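Local coordinates for structural PPIase-like protein L605 (Mimivirus, PDB 2OSE) that forms a trimeric cyclophilin that probably catalyses peptidyl-prolyl cis-trans isomerisation and binds cyclosporin A, at residues E45-R57 against N73-H82. Sequence-based numbering, arbitrary orientation.
Sequences ENFVQLTNGKTYR and NRTYEGCKFH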
ATOM      1  N   GLU A  45     -20.710  23.031  -2.748  1.00 29.11           N
ATOM      2  CA  GLU A  45     -20.643  23.799  -1.502  1.00 30.36           C
ATOM      3  C   GLU A  45     -19.726  23.175  -0.459  1.00 30.30           C
ATOM      4  O   GLU A  45     -18.976  23.881   0.207  1.00 30.39           O
ATOM      5  CB  GLU A  45     -22.054  24.123  -0.924  1.00 30.94           C
ATOM      6  CG  GLU A  45     -22.874  25.071  -1.799  1.00 31.67           C
ATOM      7  CD  GLU A  45     -22.261  26.483  -2.000  1.00 34.54           C
ATOM      8  OE1 GLU A  45     -21.508  26.992  -1.138  1.00 34.79           O
ATOM      9  OE2 GLU A  45     -22.563  27.090  -3.049  1.00 37.20           O
ATOM     10  N   ASN A  46     -19.746  21.845  -0.347  1.00 30.18           N
ATOM     11  CA  ASN A  46     -18.829  21.188   0.568  1.00 30.23           C
ATOM     12  C   ASN A  46     -17.379  21.443   0.138  1.00 29.00           C
ATOM     13  O   ASN A  46     -16.554  21.778   0.958  1.00 29.13           O
ATOM     14  CB  ASN A  46     -19.109  19.676   0.615  1.00 30.83           C
ATOM     15  CG  ASN A  46     -18.226  18.939   1.618  1.00 32.47           C
ATOM     16  OD1 ASN A  46     -18.130  19.327   2.795  1.00 34.78           O
ATOM     17  ND2 ASN A  46     -17.587  17.847   1.159  1.00 33.12           N
ATOM     18  N   PHE A  47     -17.092  21.302  -1.153  1.00 28.33           N
ATOM     19  CA  PHE A  47     -15.743  21.583  -1.658  1.00 27.71           C
ATOM     20  C   PHE A  47     -15.321  23.015  -1.338  1.00 27.61           C
ATOM     21  O   PHE A  47     -14.269  23.234  -0.733  1.00 27.44           O
ATOM     22  CB  PHE A  47     -15.634  21.317  -3.162  1.00 26.74           C
ATOM     23  CG  PHE A  47     -14.210  21.394  -3.682  1.00 27.03           C
ATOM     24  CD1 PHE A  47     -13.401  20.253  -3.706  1.00 23.01           C
ATOM     25  CD2 PHE A  47     -13.677  22.610  -4.142  1.00 27.85           C
ATOM     26  CE1 PHE A  47     -12.075  20.312  -4.160  1.00 25.58           C
ATOM     27  CE2 PHE A  47     -12.344  22.684  -4.604  1.00 28.78           C
ATOM     28  CZ  PHE A  47     -11.550  21.535  -4.626  1.00 25.30           C
ATOM     29  N   VAL A  48     -16.143  23.991  -1.731  1.00 27.51           N
ATOM     30  CA  VAL A  48     -15.816  25.396  -1.450  1.00 28.98           C
ATOM     31  C   VAL A  48     -15.657  25.715   0.048  1.00 29.45           C
ATOM     32  O   VAL A  48     -14.729  26.432   0.432  1.00 28.78           O
ATOM     33  CB  VAL A  48     -16.819  26.394  -2.142  1.00 29.22           C
ATOM     34  CG1 VAL A  48     -16.473  27.822  -1.811  1.00 30.56           C
ATOM     35  CG2 VAL A  48     -16.821  26.236  -3.635  1.00 29.46           C
ATOM     36  N   GLN A  49     -16.538  25.191   0.915  1.00 29.72           N
ATOM     37  CA  GLN A  49     -16.396  25.538   2.337  1.00 30.27           C
ATOM     38  C   GLN A  49     -15.202  24.887   2.986  1.00 30.21           C
ATOM     39  O   GLN A  49     -14.669  25.396   3.965  1.00 30.52           O
ATOM     40  CB  GLN A  49     -17.670  25.239   3.138  1.00 31.17           C
ATOM     41  CG  GLN A  49     -18.900  25.944   2.618  1.00 35.20           C
ATOM     42  CD  GLN A  49     -18.720  27.449   2.449  1.00 38.80           C
ATOM     43  OE1 GLN A  49     -17.998  28.103   3.209  1.00 39.74           O
ATOM     44  NE2 GLN A  49     -19.401  28.007   1.456  1.00 42.16           N
ATOM     45  N   LEU A  50     -14.772  23.749   2.445  1.00 30.35           N
ATOM     46  CA  LEU A  50     -13.559  23.098   2.963  1.00 30.73           C
ATOM     47  C   LEU A  50     -12.317  23.845   2.512  1.00 31.30           C
ATOM     48  O   LEU A  50     -11.275  23.812   3.150  1.00 30.80           O
ATOM     49  CB  LEU A  50     -13.494  21.660   2.482  1.00 30.35           C
ATOM     50  CG  LEU A  50     -14.427  20.710   3.257  1.00 31.93           C
ATOM     51  CD1 LEU A  50     -14.267  19.324   2.683  1.00 30.31           C
ATOM     52  CD2 LEU A  50     -14.054  20.713   4.729  1.00 30.57           C
ATOM     53  N   THR A  51     -12.442  24.499   1.372  1.00 32.49           N
ATOM     54  CA  THR A  51     -11.392  25.326   0.861  1.00 34.56           C
ATOM     55  C   THR A  51     -11.251  26.570   1.738  1.00 35.76           C
ATOM     56  O   THR A  51     -10.146  26.974   2.083  1.00 35.88           O
ATOM     57  CB  THR A  51     -11.760  25.636  -0.580  1.00 35.95           C
ATOM     58  OG1 THR A  51     -11.124  24.676  -1.425  1.00 33.67           O
ATOM     59  CG2 THR A  51     -11.420  27.005  -0.934  1.00 35.99           C
ATOM     60  N   ASN A  52     -12.378  27.138   2.157  1.00 38.55           N
ATOM     61  CA  ASN A  52     -12.358  28.230   3.136  1.00 41.11           C
ATOM     62  C   ASN A  52     -11.853  27.892   4.536  1.00 42.10           C
ATOM     63  O   ASN A  52     -11.268  28.759   5.196  1.00 41.98           O
ATOM     64  CB  ASN A  52     -13.699  28.951   3.208  1.00 41.78           C
ATOM     65  CG  ASN A  52     -13.601  30.345   2.642  1.00 45.21           C
ATOM     66  OD1 ASN A  52     -13.270  30.523   1.469  1.00 47.57           O
ATOM     67  ND2 ASN A  52     -13.806  31.350   3.490  1.00 48.92           N
ATOM     68  N   GLY A  53     -12.067  26.649   4.971  1.00 43.03           N
ATOM     69  CA  GLY A  53     -11.465  26.142   6.209  1.00 46.31           C
ATOM     70  C   GLY A  53     -11.939  26.713   7.543  1.00 48.64           C
ATOM     71  O   GLY A  53     -11.227  26.583   8.547  1.00 48.72           O
ATOM     72  N   LYS A  54     -13.133  27.322   7.558  1.00 51.00           N
ATOM     73  CA  LYS A  54     -13.673  28.039   8.746  1.00 53.82           C
ATOM     74  C   LYS A  54     -14.657  27.186   9.553  1.00 55.18           C
ATOM     75  O   LYS A  54     -14.921  27.443  10.737  1.00 55.62           O
ATOM     76  CB  LYS A  54     -14.358  29.364   8.339  1.00 54.17           C
ATOM     77  CG  LYS A  54     -13.569  30.227   7.332  1.00 55.68           C
ATOM     78  CD  LYS A  54     -12.566  31.165   7.986  1.00 57.96           C
ATOM     79  CE  LYS A  54     -13.044  32.602   7.869  1.00 60.25           C
ATOM     80  NZ  LYS A  54     -11.909  33.571   7.682  1.00 61.79           N
ATOM     81  N   THR A  55     -15.207  26.182   8.883  1.00 56.67           N
ATOM     82  CA  THR A  55     -16.050  25.168   9.486  1.00 58.18           C
ATOM     83  C   THR A  55     -15.252  24.376  10.548  1.00 59.40           C
ATOM     84  O   THR A  55     -14.040  24.209  10.414  1.00 59.07           O
ATOM     85  CB  THR A  55     -16.667  24.323   8.347  1.00 57.87           C
ATOM     86  OG1 THR A  55     -17.918  24.905   7.962  1.00 58.37           O
ATOM     87  CG2 THR A  55     -16.869  22.902   8.716  1.00 57.25           C
ATOM     88  N   TYR A  56     -15.934  23.917  11.605  1.00 61.46           N
ATOM     89  CA  TYR A  56     -15.265  23.475  12.844  1.00 63.29           C
ATOM     90  C   TYR A  56     -15.738  22.101  13.359  1.00 63.94           C
ATOM     91  O   TYR A  56     -16.887  21.702  13.142  1.00 63.66           O
ATOM     92  CB  TYR A  56     -15.421  24.567  13.937  1.00 64.24           C
ATOM     93  CG  TYR A  56     -16.694  24.455  14.773  1.00 66.32           C
ATOM     94  CD1 TYR A  56     -16.642  24.407  16.174  1.00 67.90           C
ATOM     95  CD2 TYR A  56     -17.957  24.360  14.160  1.00 67.71           C
ATOM     96  CE1 TYR A  56     -17.823  24.278  16.936  1.00 68.32           C
ATOM     97  CE2 TYR A  56     -19.133  24.229  14.907  1.00 67.43           C
ATOM     98  CZ  TYR A  56     -19.060  24.186  16.286  1.00 67.33           C
ATOM     99  OH  TYR A  56     -20.230  24.053  16.997  1.00 66.68           O
ATOM    100  N   ARG A  57     -14.833  21.384  14.027  1.00 65.11           N
ATOM    101  CA  ARG A  57     -15.164  20.174  14.811  1.00 66.16           C
ATOM    102  C   ARG A  57     -14.583  20.257  16.235  1.00 66.33           C
ATOM    103  O   ARG A  57     -13.443  20.706  16.443  1.00 66.44           O
ATOM    104  CB  ARG A  57     -14.676  18.892  14.124  1.00 66.47           C
ATOM    105  CG  ARG A  57     -15.717  18.199  13.265  1.00 67.74           C
ATOM    106  CD  ARG A  57     -15.179  16.888  12.723  1.00 70.85           C
ATOM    107  NE  ARG A  57     -15.661  15.711  13.451  1.00 73.83           N
ATOM    108  CZ  ARG A  57     -15.177  14.472  13.313  1.00 75.25           C
ATOM    109  NH1 ARG A  57     -14.173  14.213  12.481  1.00 75.02           N
ATOM    110  NH2 ARG A  57     -15.692  13.478  14.031  1.00 77.16           N
ATOM    111  N   ASN A  73     -11.053  22.331  13.188  1.00 48.35           N
ATOM    112  CA  ASN A  73     -11.331  23.055  11.932  1.00 48.06           C
ATOM    113  C   ASN A  73     -11.198  22.180  10.666  1.00 46.12           C
ATOM    114  O   ASN A  73     -10.232  21.434  10.499  1.00 46.16           O
ATOM    115  CB  ASN A  73     -10.471  24.338  11.834  1.00 49.33           C
ATOM    116  CG  ASN A  73     -10.986  25.494  12.749  1.00 52.99           C
ATOM    117  OD1 ASN A  73     -10.748  26.674  12.471  1.00 56.11           O
ATOM    118  ND2 ASN A  73     -11.694  25.143  13.835  1.00 55.32           N
ATOM    119  N   ARG A  74     -12.201  22.242   9.802  1.00 43.89           N
ATOM    120  CA  ARG A  74     -12.257  21.403   8.599  1.00 41.50           C
ATOM    121  C   ARG A  74     -11.661  22.163   7.399  1.00 39.78           C
ATOM    122  O   ARG A  74     -12.276  23.113   6.913  1.00 38.66           O
ATOM    123  CB  ARG A  74     -13.705  21.035   8.269  1.00 41.65           C
ATOM    124  CG  ARG A  74     -14.451  20.142   9.265  1.00 42.13           C
ATOM    125  CD  ARG A  74     -15.738  19.627   8.626  1.00 41.36           C
ATOM    126  NE  ARG A  74     -16.635  18.943   9.567  1.00 42.27           N
ATOM    127  CZ  ARG A  74     -17.680  19.512  10.173  1.00 42.99           C
ATOM    128  NH1 ARG A  74     -17.975  20.792   9.949  1.00 42.80           N
ATOM    129  NH2 ARG A  74     -18.434  18.807  11.026  1.00 42.76           N
ATOM    130  N   THR A  75     -10.464  21.758   6.960  1.00 37.66           N
ATOM    131  CA  THR A  75      -9.794  22.355   5.793  1.00 35.94           C
ATOM    132  C   THR A  75      -9.110  21.306   4.906  1.00 34.17           C
ATOM    133  O   THR A  75      -8.772  20.214   5.360  1.00 33.35           O
ATOM    134  CB  THR A  75      -8.787  23.466   6.210  1.00 35.87           C
ATOM    135  OG1 THR A  75      -8.137  23.987   5.054  1.00 37.02           O
ATOM    136  CG2 THR A  75      -7.722  22.932   7.157  1.00 37.91           C
ATOM    137  N   TYR A  76      -8.923  21.644   3.630  1.00 31.94           N
ATOM    138  CA  TYR A  76      -8.148  20.823   2.728  1.00 29.83           C
ATOM    139  C   TYR A  76      -6.667  21.062   2.973  1.00 29.78           C
ATOM    140  O   TYR A  76      -5.858  20.276   2.562  1.00 29.37           O
ATOM    141  CB  TYR A  76      -8.499  21.166   1.268  1.00 28.93           C
ATOM    142  CG  TYR A  76      -9.710  20.463   0.726  1.00 27.70           C
ATOM    143  CD1 TYR A  76      -9.847  19.065   0.855  1.00 26.32           C
ATOM    144  CD2 TYR A  76     -10.710  21.167   0.054  1.00 25.44           C
ATOM    145  CE1 TYR A  76     -10.955  18.407   0.335  1.00 25.07           C
ATOM    146  CE2 TYR A  76     -11.820  20.523  -0.459  1.00 23.98           C
ATOM    147  CZ  TYR A  76     -11.936  19.128  -0.321  1.00 25.95           C
ATOM    148  OH  TYR A  76     -13.019  18.451  -0.853  1.00 26.56           O
ATOM    149  N   GLU A  77      -6.320  22.163   3.644  1.00 31.46           N
ATOM    150  CA  GLU A  77      -4.937  22.527   3.921  1.00 31.89           C
ATOM    151  C   GLU A  77      -4.281  21.404   4.729  1.00 32.53           C
ATOM    152  O   GLU A  77      -4.781  21.015   5.775  1.00 31.96           O
ATOM    153  CB  GLU A  77      -4.824  23.883   4.627  1.00 32.60           C
ATOM    154  CG  GLU A  77      -3.342  24.232   4.993  1.00 34.04           C
ATOM    155  CD  GLU A  77      -3.112  25.656   5.507  1.00 34.85           C
ATOM    156  OE1 GLU A  77      -4.072  26.413   5.757  1.00 35.72           O
ATOM    157  OE2 GLU A  77      -1.925  26.029   5.634  1.00 40.36           O
ATOM    158  N   GLY A  78      -3.208  20.838   4.178  1.00 32.50           N
ATOM    159  CA  GLY A  78      -2.471  19.773   4.838  1.00 33.81           C
ATOM    160  C   GLY A  78      -2.797  18.393   4.315  1.00 33.84           C
ATOM    161  O   GLY A  78      -2.028  17.455   4.525  1.00 34.86           O
ATOM    162  N   CYS A  79      -3.933  18.256   3.628  1.00 33.53           N
ATOM    163  CA  CYS A  79      -4.298  16.982   2.990  1.00 33.35           C
ATOM    164  C   CYS A  79      -3.245  16.490   2.017  1.00 33.09           C
ATOM    165  O   CYS A  79      -2.695  17.280   1.223  1.00 32.10           O
ATOM    166  CB  CYS A  79      -5.608  17.115   2.228  1.00 33.41           C
ATOM    167  SG  CYS A  79      -7.006  17.209   3.285  1.00 36.30           S
ATOM    168  N   LYS A  80      -2.980  15.187   2.064  1.00 33.29           N
ATOM    169  CA  LYS A  80      -2.067  14.547   1.118  1.00 34.22           C
ATOM    170  C   LYS A  80      -2.825  14.107  -0.128  1.00 33.28           C
ATOM    171  O   LYS A  80      -4.030  13.839  -0.074  1.00 32.42           O
ATOM    172  CB  LYS A  80      -1.378  13.326   1.746  1.00 35.06           C
ATOM    173  CG  LYS A  80      -0.652  13.632   3.074  1.00 37.39           C
ATOM    174  CD  LYS A  80       0.142  12.414   3.577  1.00 38.20           C
ATOM    175  CE  LYS A  80       0.877  12.755   4.901  1.00 40.33           C
ATOM    176  NZ  LYS A  80       1.415  11.479   5.511  1.00 46.10           N
ATOM    177  N   PHE A  81      -2.119  14.043  -1.253  1.00 32.67           N
ATOM    178  CA  PHE A  81      -2.667  13.414  -2.437  1.00 33.46           C
ATOM    179  C   PHE A  81      -2.388  11.936  -2.270  1.00 35.23           C
ATOM    180  O   PHE A  81      -1.232  11.515  -2.348  1.00 35.94           O
ATOM    181  CB  PHE A  81      -2.079  14.022  -3.721  1.00 31.89           C
ATOM    182  CG  PHE A  81      -2.629  15.394  -4.008  1.00 28.89           C
ATOM    183  CD1 PHE A  81      -3.836  15.541  -4.714  1.00 27.62           C
ATOM    184  CD2 PHE A  81      -2.009  16.518  -3.502  1.00 28.54           C
ATOM    185  CE1 PHE A  81      -4.390  16.817  -4.930  1.00 26.86           C
ATOM    186  CE2 PHE A  81      -2.538  17.800  -3.725  1.00 31.09           C
ATOM    187  CZ  PHE A  81      -3.729  17.943  -4.444  1.00 27.31           C
ATOM    188  N   HIS A  82      -3.448  11.175  -2.008  1.00 36.75           N
ATOM    189  CA  HIS A  82      -3.326   9.789  -1.491  1.00 37.97           C
ATOM    190  C   HIS A  82      -3.371   8.692  -2.546  1.00 38.98           C
ATOM    191  O   HIS A  82      -2.918   7.557  -2.297  1.00 40.96           O
ATOM    192  CB  HIS A  82      -4.320   9.524  -0.339  1.00 37.43           C
ATOM    193  CG  HIS A  82      -5.775   9.671  -0.700  1.00 36.17           C
ATOM    194  ND1 HIS A  82      -6.420   8.834  -1.584  1.00 35.59           N
ATOM    195  CD2 HIS A  82      -6.728  10.510  -0.225  1.00 34.60           C
ATOM    196  CE1 HIS A  82      -7.696   9.157  -1.655  1.00 34.57           C
ATOM    197  NE2 HIS A  82      -7.910  10.176  -0.843  1.00 35.90           N
TER
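Y76 lays its ring against L50 and F47 on the last turns of helix 41-52, one of the helices packed against the barrel of the cyclophilin fold. CB of L50 sits over the face of the Y76 ring, 4.0 Å from its centroid, a CH-pi contact. The F47 ring meets that of Y76 obliquely, planes at 47°, with Y76 CE2 3.6 Å from F47 CD1; CG anti to the backbone N (chi1 -171°) carries the F47 ring toward Y76, CE2 of which lies over one face of it.

Two backbone hydrogen bonds join segments 45-57 and 73-82. Y76 N donates to L50 O at 3.2 Å, and R74 N to T55 O at 2.8 Å, the latter nearly straight at 169°. Between them the chain leaves the helix at G53, whose phi is positive, and G53 CA approaches R74 O to 3.2 Å in a CA-H...O contact.

The R74 side chain, extended from CG to NE, crosses T55 at a slant, its CD touching T55 CG2, and its CB touches L50 CD2 at 3.6 Å. R57 CG, in a poorly ordered side chain, and the carbonyl O of Y56 lie over the guanidinium, yet its charge is met elsewhere: a salt bridge from NH2 to D109, and hydrogen bonds to N2 and Y96.

Farther out, F147 meets both the F47 and Y76 rings edge-to-face, and M19 of strand 16-23 touches both, joining the pair to the sheet. The phenol of Y76 is hydrogen-bonded to S145 O, while T75 OG1 accepts from E77 N at 2.9 Å, closing an ST turn.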